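Side-chain contacts in esterase A (Caulobacter crescentus, PDB 5GKV), which is a penicillin-binding protein homologue of the beta-lactamase family that probably hydrolyses ester substrates: residues 46-51 with 272-277; 88-93 with 97-102; 134-139 with 158-163; 239-244 with 310-315; 307-310 with 315-318. All blocks are in the same frame, centred on the assembly; numbering follows the deposited sequence.

Contact 1. Residues 46-51 with 272-277; sequences AFAIEG and ALARLM
Ala274 sets its CB between the methyls of Ala46 and Ala48, two residues on the same face of strand 42-49. The closer pair is Ala46 CB with Ala274 CB at 3.9 Å; the CB atoms of Ala48 and Ala274 stand 4.4 Å apart. Because all three side chains are single methyl groups, the helix backbone comes down close to the strand, with the CA atoms of Ala48 and Ala274 6.1 Å apart. Helix 270-281 packs on the large antiparallel sheet, the helix-on-sheet layering that characterises the alpha/beta domain of the beta-lactamase fold. Leu273 and Met277, on the same helix, carry the interface on to strands 356-362 and 347-351. The carbonyl oxygen of Ala274 accepts a hydrogen bond from Ser357 OG, of a residue whose backbone bonds to that of Ala48. Past the strand end the chemistry turns polar. A water donates to Gly51 O at 2.9 Å and accepts from Arg275 NE at 2.8 Å, joining turn to helix without a direct hydrogen bond. Gly51 has a positive phi of 81°, a conformation easy for glycine. The guanidinium of Arg275 is held by a salt bridge to Asp287 and by the carbonyl oxygens of Leu202 and Gly203.

Contact 2. Residues 88-93 with 97-102; sequences LLIARL and GRLAYD
The ring of Tyr101 runs alongside the last turns of helix 82-95, and both of its partners on that helix, Ile90 CG2 and Ala91 CA, meet it obliquely. Ile90 CG2 lies 4.1 Å from Tyr101 CE1, while the phenol oxygen runs on to Ala91, with Tyr101 OH 3.2 Å from Ala91 CA. That oxygen therefore rests against the helix backbone and the alanine methyl. Elsewhere the ring makes a cation-pi contact with Arg304 and touches Ala299 and Ala300 of helix 294-301. Ile90 uses one methyl for two neighbours: the same CG2 lies 4.2 Å from Leu99 CD2. In Leu99 the CG atom lies opposite the amide nitrogen (chi1 -174°), a rotation that points CD2 at that methyl. One turn further along, Leu93 and Leu99 meet at their roots, CB to CB at 4.3 Å, and helix 173-186 packs on both through Phe182, Val185 and Ile181. The polar link is made by the backbone: Arg98 N donates to Leu93 O at 3.0 Å, with an angle of 153° at the hydrogen. Gly97, with a phi of 76°, is the first residue to leave the helical conformation, and the bond from Arg98 is the long one, spanning five residues, of a Schellman motif, followed by apolar side chains that fold the exiting chain against its own helix.

Contact 3. Residues 134-139 with 158-163; sequences GFPDET and APLFPI
Two loops without regular secondary structure approach each other through one leucine side chain, which meets a proline ring and a backbone carbonyl; no hydrogen bond crosses, and the nearest CA atoms, those of Pro136 and Leu160, are 8.6 Å apart. Leu160 bridges most of that gap. Its two terminal methyls do separate work: CD2 lies 4.1 Å from Pro136 CG and almost as near to the proline CB, whereas CD1 lies 3.7 Å from Gly134 O. One branch thus meets the side of an aliphatic ring and the other rests on a backbone carbonyl. CG of Leu160 stands anti to the carbonyl carbon (chi1 -65°), and from there the fork opens toward the 134-139 loop. The proline ring offers its CB–CG side, and the two side chains cross at a slant. Pro136 also touches Met157, close to the end of helix 147-156. Beyond the proline the first loop is held from within, as Thr139 OG1 donates to Asp137 O at 2.6 Å, the donor tilted 32° from the carbonyl plane. Asp137 turns its carboxylate elsewhere, to a salt bridge with Lys153. Gly134 is buried, whereas Pro136 is exposed. In the fold, the two loops flank helix 147-156, one leading into it and the other leaving it toward helix 173-186. Phe135 packs on that helix through Lys153 and Leu154, and a backbone hydrogen bond joins Leu160 to Gly131, so Leu160, after the helix, is tied by backbone and side chain to the chain before it.

Contact 4. Residues 239-244 with 310-315; sequences AAFFKP and LVLPYE
Val311 holds CG1 anti to its backbone N (chi1 177°), and Phe241 holds its ring anti to the carbonyl carbon (chi1 -81°); together these rotations bring a valine methyl to the rim of the phenylalanine. The methyl arrives at the ring edge, near the ring plane, with Val311 CG1 3.5 Å from Phe241 CE2 and 3.7 Å from Phe241 CD2. It therefore abuts the aromatic C–H groups of one side and does not sit over the pi face. The same CG1 lies 3.9 Å from Ala240 CB, so a single methyl fits into the corner made by two successive residues of the helix end. Leu312 adds a looser touch, its CD2 4.5 Å from Phe241 CE2 and oblique to the ring. No hydrogen bond crosses this wholly apolar contact. Helix 235-241 meets the irregular connection between strands 305-306 and 315-318, and the contact packs one loop-borne hydrophobic patch against the last turn of a short helix. Val311 reaches further back along the same helix to Ala236, while Pro171 touches both Ala240 and Phe241. The loop is shaped by its own backbone: Pro313 lies at the centre of an inverse gamma turn, and Tyr314 N donates to Leu312 O at 2.8 Å. The backbone N atoms of Val311 and Leu312 both donate to Asp309 OD2, which fixes the base from which the two apolar side chains project. Phe241 also meets the ring of Phe230, with the planes inclined at about 45°, and Phe230 in turn makes an edge-to-face contact with Phe242.

Contact 5. Residues 307-310 with 315-318; sequences GRDL and EISW
Asp309 and Trp318 cross at about a right angle, with the carboxylate plane turned 63° from the indole. Asp309 OD1 lies at the indole edge, near the ring plane, where Trp318 NE1 donates to it at 3.3 Å; the bond is weak because it is long, although its angle at the hydrogen is 166°. A first torsion close to trans (chi1 -166°) directs the carboxylate across to the tryptophan. OD1 also takes a hydrogen bond from Ser167, and OD2 is held by backbone N atoms, among them that of Tyr169, so this buried acid is gripped at both oxygens. Ile316 packs against both residues, its CD1 4.0 Å from Asp309 CB and its CG2 over one face of the indole, toward the rim. On the other face of the ribbon Arg308 lays its guanidinium over the backbone of Glu315, whose N sits 3.5 Å above the guanidinium plane and toward its rim. The charged ends do not meet: Arg308 NH1 and Glu315 OE1 are 5.4 Å apart, and Glu315 instead makes its salt bridge with Arg306. Between these two layers the backbones pair in antiparallel fashion. Gly307 and Ile316 form a hydrogen-bonded pair, with Ile316 N to Gly307 O at 3.0 Å, followed by the non-hydrogen-bonded pair of Arg308 and Glu315. After strand 305-306, the pairing partner of 315-318, the chain turns a corner at Gly307, where these pairs form, and Ile316 and Trp318 pack on Met323 of strand 323-324, at the margin of the large sheet.

How the contacts relate
Contacts 1, 2 and 4 are largely buried, while contacts 3 and 5 each run from a buried side to an exposed one. Contact 1 belongs to the large sheet and its covering helix; contact 2, some 22 Å away between centres, lies among helices, yet the two touch through Leu276 and Leu88. The other three gather in one region. Contacts 4 and 5 share Leu310 and Glu315 and use the same loop, its middle (Val311, Leu312) for buried apolar packing and its two ends for strand pairing. Phe161 of contact 3 packs on Leu310, and Gly134 on Ala239. Small methyls serve the sheet, whereas contact 5 relies chiefly on hydrogen bonds.

Contact 1. Residues 46-51 with 272-277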
# COMPACT_ATOMS: atom_id res chain seq x y z
N ALA A 46 -8.99 9.08 -8.53
CA ALA A 46 -10.27 9.21 -7.85
C ALA A 46 -10.09 10.02 -6.58
O ALA A 46 -9.10 9.83 -5.86
CB ALA A 46 -10.89 7.84 -7.53
N PHE A 47 -11.05 10.90 -6.30
CA PHE A 47 -11.03 11.75 -5.12
C PHE A 47 -12.39 11.68 -4.47
O PHE A 47 -13.42 11.71 -5.15
CB PHE A 47 -10.66 13.20 -5.52
CG PHE A 47 -10.40 14.10 -4.35
CD1 PHE A 47 -9.20 14.02 -3.65
CD2 PHE A 47 -11.33 15.05 -3.97
CE1 PHE A 47 -8.94 14.86 -2.58
CE2 PHE A 47 -11.08 15.91 -2.89
CZ PHE A 47 -9.89 15.80 -2.20
N ALA A 48 -12.40 11.55 -3.14
CA ALA A 48 -13.63 11.28 -2.40
C ALA A 48 -13.77 12.26 -1.24
O ALA A 48 -12.79 12.65 -0.61
CB ALA A 48 -13.67 9.84 -1.87
N ILE A 49 -15.02 12.64 -0.97
CA ILE A 49 -15.37 13.51 0.14
C ILE A 49 -16.34 12.74 1.01
O ILE A 49 -17.39 12.31 0.53
CB ILE A 49 -15.99 14.83 -0.34
CG1 ILE A 49 -14.98 15.64 -1.15
CG2 ILE A 49 -16.49 15.64 0.86
CD1 ILE A 49 -15.58 16.86 -1.82
N GLU A 50 -15.97 12.54 2.27
CA GLU A 50 -16.76 11.76 3.22
C GLU A 50 -17.16 10.42 2.61
O GLU A 50 -18.32 10.01 2.68
CB GLU A 50 -17.96 12.56 3.70
CG GLU A 50 -17.52 13.89 4.30
CD GLU A 50 -18.66 14.76 4.76
OE1 GLU A 50 -19.79 14.58 4.27
OE2 GLU A 50 -18.41 15.64 5.61
N GLY A 51 -16.20 9.74 1.99
CA GLY A 51 -16.41 8.42 1.45
C GLY A 51 -17.08 8.36 0.10
O GLY A 51 -17.18 7.27 -0.47
N ALA A 272 -11.96 2.21 -5.99
CA ALA A 272 -12.04 1.23 -4.91
C ALA A 272 -11.17 1.66 -3.74
O ALA A 272 -11.61 1.64 -2.58
CB ALA A 272 -11.64 -0.16 -5.41
N LEU A 273 -9.94 2.11 -4.02
CA LEU A 273 -9.05 2.56 -2.94
C LEU A 273 -9.54 3.86 -2.32
O LEU A 273 -9.46 4.05 -1.10
CB LEU A 273 -7.62 2.72 -3.46
CG LEU A 273 -6.95 1.40 -3.85
CD1 LEU A 273 -5.69 1.68 -4.66
CD2 LEU A 273 -6.62 0.56 -2.61
N ALA A 274 -10.05 4.78 -3.15
CA ALA A 274 -10.53 6.05 -2.61
C ALA A 274 -11.71 5.83 -1.68
O ALA A 274 -11.83 6.51 -0.65
CB ALA A 274 -10.90 7.01 -3.76
N ARG A 275 -12.59 4.88 -2.02
CA ARG A 275 -13.72 4.58 -1.15
C ARG A 275 -13.26 3.93 0.15
O ARG A 275 -13.72 4.30 1.24
CB ARG A 275 -14.72 3.68 -1.88
CG ARG A 275 -15.38 4.36 -3.08
CD ARG A 275 -16.34 3.42 -3.81
NE ARG A 275 -17.35 2.90 -2.91
CZ ARG A 275 -17.95 1.72 -3.05
NH1 ARG A 275 -17.64 0.92 -4.07
NH2 ARG A 275 -18.85 1.32 -2.16
N LEU A 276 -12.32 2.98 0.07
CA LEU A 276 -11.84 2.30 1.27
C LEU A 276 -11.14 3.28 2.21
O LEU A 276 -11.45 3.35 3.41
CB LEU A 276 -10.92 1.13 0.90
CG LEU A 276 -10.38 0.32 2.09
CD1 LEU A 276 -11.52 -0.34 2.85
CD2 LEU A 276 -9.39 -0.71 1.63
N MET A 277 -10.18 4.06 1.68
CA MET A 277 -9.55 5.08 2.50
C MET A 277 -10.54 6.15 2.92
O MET A 277 -10.37 6.76 3.98
CB MET A 277 -8.36 5.72 1.76
CG MET A 277 -7.25 4.75 1.38
SD MET A 277 -6.57 3.80 2.76
CE MET A 277 -5.53 5.08 3.48
O HOH W 1 -18.63 4.91 -1.43

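Contact 2. Residues 88-93 with 97-102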
# COMPACT_ATOMS: atom_id res chain seq x y z
N LEU A 88 -4.87 -1.56 7.42
CA LEU A 88 -6.27 -1.46 7.81
C LEU A 88 -6.76 -2.78 8.39
O LEU A 88 -7.46 -2.80 9.41
CB LEU A 88 -7.11 -1.03 6.61
CG LEU A 88 -8.61 -0.74 6.78
CD1 LEU A 88 -9.10 -0.03 5.54
CD2 LEU A 88 -9.46 -1.96 6.94
N LEU A 89 -6.43 -3.91 7.75
CA LEU A 89 -6.92 -5.20 8.23
C LEU A 89 -6.41 -5.49 9.64
O LEU A 89 -7.17 -5.98 10.49
CB LEU A 89 -6.52 -6.31 7.27
CG LEU A 89 -7.18 -6.22 5.89
CD1 LEU A 89 -6.61 -7.27 4.92
CD2 LEU A 89 -8.69 -6.37 6.02
N ILE A 90 -5.14 -5.15 9.92
CA ILE A 90 -4.63 -5.31 11.28
C ILE A 90 -5.34 -4.35 12.23
O ILE A 90 -5.75 -4.73 13.33
CB ILE A 90 -3.10 -5.12 11.33
CG1 ILE A 90 -2.36 -6.27 10.63
CG2 ILE A 90 -2.62 -4.98 12.77
CD1 ILE A 90 -2.50 -7.63 11.32
N ALA A 91 -5.47 -3.08 11.82
CA ALA A 91 -6.12 -2.08 12.66
C ALA A 91 -7.51 -2.53 13.10
O ALA A 91 -7.94 -2.25 14.23
CB ALA A 91 -6.23 -0.75 11.91
N ARG A 92 -8.23 -3.22 12.21
CA ARG A 92 -9.55 -3.76 12.57
C ARG A 92 -9.45 -4.83 13.66
O ARG A 92 -10.25 -4.82 14.61
CB ARG A 92 -10.23 -4.32 11.32
CG ARG A 92 -10.78 -3.22 10.39
CD ARG A 92 -11.47 -3.82 9.16
NE ARG A 92 -12.85 -4.27 9.40
CZ ARG A 92 -13.30 -5.50 9.18
NH1 ARG A 92 -12.49 -6.44 8.72
NH2 ARG A 92 -14.57 -5.80 9.43
N LEU A 93 -8.50 -5.77 13.54
CA LEU A 93 -8.33 -6.78 14.60
C LEU A 93 -8.05 -6.13 15.94
O LEU A 93 -8.57 -6.59 16.97
CB LEU A 93 -7.19 -7.73 14.28
CG LEU A 93 -7.34 -8.71 13.14
CD1 LEU A 93 -6.08 -9.59 13.07
CD2 LEU A 93 -8.58 -9.56 13.36
N GLY A 97 -10.49 -5.78 19.60
CA GLY A 97 -10.01 -6.40 20.82
C GLY A 97 -9.48 -7.81 20.66
O GLY A 97 -9.37 -8.52 21.66
N ARG A 98 -9.13 -8.23 19.45
CA ARG A 98 -8.58 -9.56 19.23
C ARG A 98 -7.05 -9.56 19.23
O ARG A 98 -6.44 -10.63 19.15
CB ARG A 98 -9.09 -10.13 17.91
CG ARG A 98 -10.61 -10.24 17.83
CD ARG A 98 -11.04 -11.03 16.60
NE ARG A 98 -10.75 -12.44 16.82
CZ ARG A 98 -10.90 -13.39 15.90
NH1 ARG A 98 -11.34 -13.10 14.67
NH2 ARG A 98 -10.60 -14.66 16.21
N LEU A 99 -6.43 -8.39 19.33
CA LEU A 99 -5.00 -8.15 19.16
C LEU A 99 -4.75 -6.78 19.74
O LEU A 99 -5.66 -5.95 19.77
CB LEU A 99 -4.59 -8.22 17.68
CG LEU A 99 -3.12 -8.14 17.27
CD1 LEU A 99 -2.40 -9.41 17.67
CD2 LEU A 99 -3.00 -7.90 15.75
N ALA A 100 -3.53 -6.54 20.22
CA ALA A 100 -3.16 -5.24 20.74
C ALA A 100 -1.87 -4.81 20.06
O ALA A 100 -1.02 -5.64 19.76
CB ALA A 100 -2.98 -5.26 22.26
N TYR A 101 -1.76 -3.50 19.79
CA TYR A 101 -0.57 -3.01 19.08
C TYR A 101 0.69 -3.22 19.90
O TYR A 101 1.77 -3.39 19.33
CB TYR A 101 -0.74 -1.53 18.74
CG TYR A 101 -1.50 -1.30 17.44
CD1 TYR A 101 -1.10 -1.90 16.26
CD2 TYR A 101 -2.61 -0.46 17.40
CE1 TYR A 101 -1.78 -1.71 15.08
CE2 TYR A 101 -3.32 -0.24 16.20
CZ TYR A 101 -2.88 -0.87 15.05
OH TYR A 101 -3.53 -0.69 13.86
N ASP A 102 0.60 -3.20 21.23
CA ASP A 102 1.79 -3.39 22.05
C ASP A 102 1.96 -4.84 22.50
O ASP A 102 2.79 -5.12 23.37
CB ASP A 102 1.78 -2.43 23.24
CG ASP A 102 0.62 -2.69 24.20
OD1 ASP A 102 -0.26 -3.53 23.89
OD2 ASP A 102 0.58 -2.04 25.26

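Contact 3. Residues 134-139 with 158-163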
# COMPACT_ATOMS: atom_id res chain seq x y z
N GLY A 134 14.93 -7.46 4.69
CA GLY A 134 15.07 -8.47 3.67
C GLY A 134 15.93 -9.58 4.24
O GLY A 134 16.44 -9.48 5.36
N PHE A 135 16.06 -10.65 3.47
CA PHE A 135 16.95 -11.74 3.85
C PHE A 135 18.38 -11.40 3.42
O PHE A 135 18.62 -11.22 2.22
CB PHE A 135 16.50 -13.05 3.22
CG PHE A 135 15.09 -13.48 3.61
CD1 PHE A 135 14.75 -13.71 4.94
CD2 PHE A 135 14.12 -13.67 2.63
CE1 PHE A 135 13.46 -14.12 5.29
CE2 PHE A 135 12.82 -14.08 2.98
CZ PHE A 135 12.49 -14.30 4.30
N PRO A 136 19.34 -11.28 4.35
CA PRO A 136 20.72 -10.98 3.93
C PRO A 136 21.46 -12.18 3.36
O PRO A 136 22.43 -11.99 2.61
CB PRO A 136 21.38 -10.51 5.23
CG PRO A 136 20.69 -11.32 6.28
CD PRO A 136 19.22 -11.43 5.81
N ASP A 137 21.03 -13.40 3.68
CA ASP A 137 21.73 -14.63 3.34
C ASP A 137 21.12 -15.28 2.10
O ASP A 137 19.95 -15.07 1.77
CB ASP A 137 21.65 -15.60 4.52
CG ASP A 137 20.21 -15.98 4.86
OD1 ASP A 137 19.39 -15.05 5.09
OD2 ASP A 137 19.90 -17.19 4.86
N GLU A 138 21.93 -16.11 1.44
CA GLU A 138 21.53 -16.77 0.20
C GLU A 138 20.15 -17.41 0.33
O GLU A 138 19.88 -18.14 1.28
CB GLU A 138 22.58 -17.82 -0.18
CG GLU A 138 22.19 -18.69 -1.37
CD GLU A 138 22.59 -18.08 -2.71
OE1 GLU A 138 23.49 -17.20 -2.71
OE2 GLU A 138 22.00 -18.47 -3.74
N THR A 139 19.27 -17.12 -0.62
CA THR A 139 17.89 -17.56 -0.51
C THR A 139 17.35 -17.88 -1.89
O THR A 139 17.63 -17.17 -2.86
CB THR A 139 17.02 -16.48 0.18
OG1 THR A 139 17.58 -16.16 1.46
CG2 THR A 139 15.58 -16.97 0.36
N ALA A 158 17.63 -13.26 12.61
CA ALA A 158 18.12 -12.25 13.54
C ALA A 158 17.96 -10.85 12.94
O ALA A 158 18.23 -10.66 11.76
CB ALA A 158 19.59 -12.51 13.86
N PRO A 159 17.52 -9.87 13.73
CA PRO A 159 17.29 -8.52 13.20
C PRO A 159 18.57 -7.86 12.71
O PRO A 159 19.64 -8.01 13.30
CB PRO A 159 16.71 -7.76 14.39
CG PRO A 159 16.23 -8.81 15.35
CD PRO A 159 17.06 -10.02 15.12
N LEU A 160 18.42 -7.07 11.66
CA LEU A 160 19.54 -6.36 11.05
C LEU A 160 19.87 -5.04 11.73
O LEU A 160 20.88 -4.42 11.38
CB LEU A 160 19.24 -6.09 9.56
CG LEU A 160 19.14 -7.32 8.66
CD1 LEU A 160 18.30 -6.98 7.42
CD2 LEU A 160 20.53 -7.78 8.26
N PHE A 161 19.04 -4.57 12.66
CA PHE A 161 19.24 -3.30 13.34
C PHE A 161 18.32 -3.26 14.57
O PHE A 161 17.38 -4.07 14.67
CB PHE A 161 18.99 -2.10 12.41
CG PHE A 161 17.67 -2.14 11.66
CD1 PHE A 161 16.51 -1.63 12.23
CD2 PHE A 161 17.62 -2.66 10.37
CE1 PHE A 161 15.29 -1.66 11.53
CE2 PHE A 161 16.40 -2.70 9.64
CZ PHE A 161 15.24 -2.19 10.23
N PRO A 162 18.58 -2.36 15.51
CA PRO A 162 17.86 -2.40 16.79
C PRO A 162 16.47 -1.80 16.68
O PRO A 162 16.20 -0.92 15.85
CB PRO A 162 18.73 -1.56 17.73
CG PRO A 162 20.02 -1.40 17.05
CD PRO A 162 19.74 -1.45 15.58
N ILE A 163 15.58 -2.31 17.54
CA ILE A 163 14.28 -1.68 17.75
C ILE A 163 14.50 -0.24 18.21
O ILE A 163 15.40 0.04 19.01
CB ILE A 163 13.46 -2.45 18.79
CG1 ILE A 163 13.09 -3.87 18.30
CG2 ILE A 163 12.21 -1.66 19.16
CD1 ILE A 163 11.93 -3.89 17.29

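Contact 4. Residues 239-244 with 310-315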
# COMPACT_ATOMS: atom_id res chain seq x y z
N ALA A 239 19.77 -6.05 1.66
CA ALA A 239 18.89 -7.21 1.75
C ALA A 239 17.52 -6.91 1.17
O ALA A 239 16.90 -7.77 0.52
CB ALA A 239 18.78 -7.68 3.20
N ALA A 240 17.01 -5.68 1.37
CA ALA A 240 15.64 -5.37 0.96
C ALA A 240 15.51 -5.34 -0.55
O ALA A 240 14.50 -5.80 -1.10
CB ALA A 240 15.19 -4.03 1.54
N PHE A 241 16.50 -4.79 -1.25
CA PHE A 241 16.31 -4.46 -2.66
C PHE A 241 17.36 -5.03 -3.61
O PHE A 241 17.06 -5.16 -4.80
CB PHE A 241 16.25 -2.94 -2.86
CG PHE A 241 14.90 -2.34 -2.54
CD1 PHE A 241 13.81 -2.57 -3.37
CD2 PHE A 241 14.71 -1.55 -1.41
CE1 PHE A 241 12.57 -2.02 -3.08
CE2 PHE A 241 13.47 -1.01 -1.13
CZ PHE A 241 12.40 -1.24 -1.97
N PHE A 242 18.55 -5.39 -3.15
CA PHE A 242 19.65 -5.60 -4.08
C PHE A 242 20.16 -7.04 -4.12
O PHE A 242 21.24 -7.29 -4.66
CB PHE A 242 20.79 -4.63 -3.75
CG PHE A 242 20.42 -3.20 -3.99
CD1 PHE A 242 20.38 -2.69 -5.28
CD2 PHE A 242 20.12 -2.35 -2.94
CE1 PHE A 242 20.04 -1.37 -5.52
CE2 PHE A 242 19.78 -1.03 -3.17
CZ PHE A 242 19.73 -0.54 -4.46
N LYS A 243 19.40 -7.98 -3.59
CA LYS A 243 19.78 -9.38 -3.70
C LYS A 243 19.05 -10.02 -4.86
O LYS A 243 17.99 -9.54 -5.29
CB LYS A 243 19.46 -10.13 -2.40
CG LYS A 243 20.19 -9.61 -1.18
CD LYS A 243 21.70 -9.69 -1.39
CE LYS A 243 22.47 -9.37 -0.11
NZ LYS A 243 23.93 -9.50 -0.35
N PRO A 244 19.59 -11.11 -5.41
CA PRO A 244 18.84 -11.85 -6.46
C PRO A 244 17.49 -12.35 -5.98
O PRO A 244 16.59 -12.56 -6.81
CB PRO A 244 19.78 -13.02 -6.80
CG PRO A 244 21.13 -12.58 -6.37
CD PRO A 244 20.92 -11.70 -5.16
N LEU A 310 16.27 3.66 6.95
CA LEU A 310 17.50 2.98 6.54
C LEU A 310 17.42 2.46 5.11
O LEU A 310 18.47 2.19 4.51
CB LEU A 310 17.81 1.83 7.50
CG LEU A 310 18.02 2.21 8.96
CD1 LEU A 310 18.05 0.96 9.86
CD2 LEU A 310 19.33 3.02 9.07
N VAL A 311 16.22 2.30 4.56
CA VAL A 311 16.01 1.67 3.27
C VAL A 311 15.45 2.66 2.25
O VAL A 311 16.01 2.85 1.17
CB VAL A 311 15.10 0.43 3.39
CG1 VAL A 311 14.81 -0.18 2.03
CG2 VAL A 311 15.74 -0.62 4.32
N LEU A 312 14.34 3.31 2.58
CA LEU A 312 13.81 4.34 1.69
C LEU A 312 14.56 5.64 1.95
O LEU A 312 14.76 6.03 3.10
CB LEU A 312 12.31 4.54 1.90
CG LEU A 312 11.46 3.30 1.58
CD1 LEU A 312 9.98 3.54 1.91
CD2 LEU A 312 11.60 2.88 0.13
N PRO A 313 15.04 6.31 0.92
CA PRO A 313 15.90 7.49 1.10
C PRO A 313 15.10 8.76 1.41
O PRO A 313 15.13 9.75 0.66
CB PRO A 313 16.63 7.57 -0.25
CG PRO A 313 15.68 6.99 -1.24
CD PRO A 313 14.95 5.88 -0.49
N TYR A 314 14.41 8.74 2.55
CA TYR A 314 13.51 9.81 2.97
C TYR A 314 13.43 9.85 4.48
O TYR A 314 13.61 8.83 5.15
CB TYR A 314 12.08 9.63 2.43
CG TYR A 314 11.93 9.54 0.93
CD1 TYR A 314 11.57 10.65 0.16
CD2 TYR A 314 12.09 8.32 0.28
CE1 TYR A 314 11.42 10.55 -1.22
CE2 TYR A 314 11.94 8.21 -1.08
CZ TYR A 314 11.61 9.33 -1.83
OH TYR A 314 11.46 9.19 -3.20
N GLU A 315 13.11 11.03 5.00
CA GLU A 315 12.57 11.13 6.35
C GLU A 315 11.11 10.69 6.32
O GLU A 315 10.31 11.26 5.56
CB GLU A 315 12.69 12.56 6.88
CG GLU A 315 12.63 12.62 8.40
CD GLU A 315 12.18 13.96 8.97
OE1 GLU A 315 12.50 15.03 8.39
OE2 GLU A 315 11.51 13.95 10.03

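Contact 5. Residues 307-310 with 315-318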
# COMPACT_ATOMS: atom_id res chain seq x y z
N GLY A 307 12.05 9.80 11.28
CA GLY A 307 13.46 10.01 11.03
C GLY A 307 13.84 9.40 9.70
O GLY A 307 12.99 8.87 8.96
N ARG A 308 15.13 9.49 9.39
CA ARG A 308 15.66 8.93 8.16
C ARG A 308 15.47 7.42 8.14
O ARG A 308 15.91 6.71 9.05
CB ARG A 308 17.15 9.24 8.00
CG ARG A 308 17.56 9.42 6.55
CD ARG A 308 17.15 10.82 6.11
NE ARG A 308 17.08 11.00 4.67
CZ ARG A 308 16.55 12.07 4.09
NH1 ARG A 308 16.05 13.04 4.85
NH2 ARG A 308 16.52 12.17 2.77
N ASP A 309 14.85 6.91 7.08
CA ASP A 309 14.67 5.48 6.96
C ASP A 309 15.95 4.85 6.43
O ASP A 309 16.64 5.42 5.58
CB ASP A 309 13.49 5.17 6.03
CG ASP A 309 13.04 3.73 6.13
OD1 ASP A 309 12.13 3.44 6.93
OD2 ASP A 309 13.57 2.89 5.37
N LEU A 310 16.27 3.66 6.95
CA LEU A 310 17.50 2.98 6.54
C LEU A 310 17.42 2.46 5.11
O LEU A 310 18.47 2.19 4.51
CB LEU A 310 17.81 1.83 7.50
CG LEU A 310 18.02 2.21 8.96
CD1 LEU A 310 18.05 0.96 9.86
CD2 LEU A 310 19.33 3.02 9.07
N GLU A 315 13.11 11.03 5.00
CA GLU A 315 12.57 11.13 6.35
C GLU A 315 11.11 10.69 6.32
O GLU A 315 10.31 11.26 5.56
CB GLU A 315 12.69 12.56 6.88
CG GLU A 315 12.63 12.62 8.40
CD GLU A 315 12.18 13.96 8.97
OE1 GLU A 315 12.50 15.03 8.39
OE2 GLU A 315 11.51 13.95 10.03
N ILE A 316 10.76 9.68 7.11
CA ILE A 316 9.42 9.10 7.13
C ILE A 316 8.90 9.10 8.56
O ILE A 316 9.63 8.78 9.51
CB ILE A 316 9.39 7.67 6.54
CG1 ILE A 316 9.88 7.70 5.09
CG2 ILE A 316 7.97 7.05 6.65
CD1 ILE A 316 10.04 6.31 4.46
N SER A 317 7.63 9.48 8.70
CA SER A 317 6.87 9.30 9.93
C SER A 317 5.96 8.09 9.72
O SER A 317 5.08 8.12 8.85
CB SER A 317 6.06 10.56 10.24
OG SER A 317 5.15 10.38 11.33
N TRP A 318 6.19 7.03 10.48
CA TRP A 318 5.44 5.79 10.35
C TRP A 318 4.37 5.69 11.43
O TRP A 318 4.68 5.87 12.62
CB TRP A 318 6.36 4.57 10.46
CG TRP A 318 7.23 4.29 9.27
CD1 TRP A 318 8.59 4.40 9.21
CD2 TRP A 318 6.79 3.82 7.99
NE1 TRP A 318 9.02 4.03 7.96
CE2 TRP A 318 7.94 3.68 7.19
CE3 TRP A 318 5.53 3.52 7.44
CZ2 TRP A 318 7.88 3.25 5.86
CZ3 TRP A 318 5.47 3.09 6.12
CH2 TRP A 318 6.63 2.96 5.35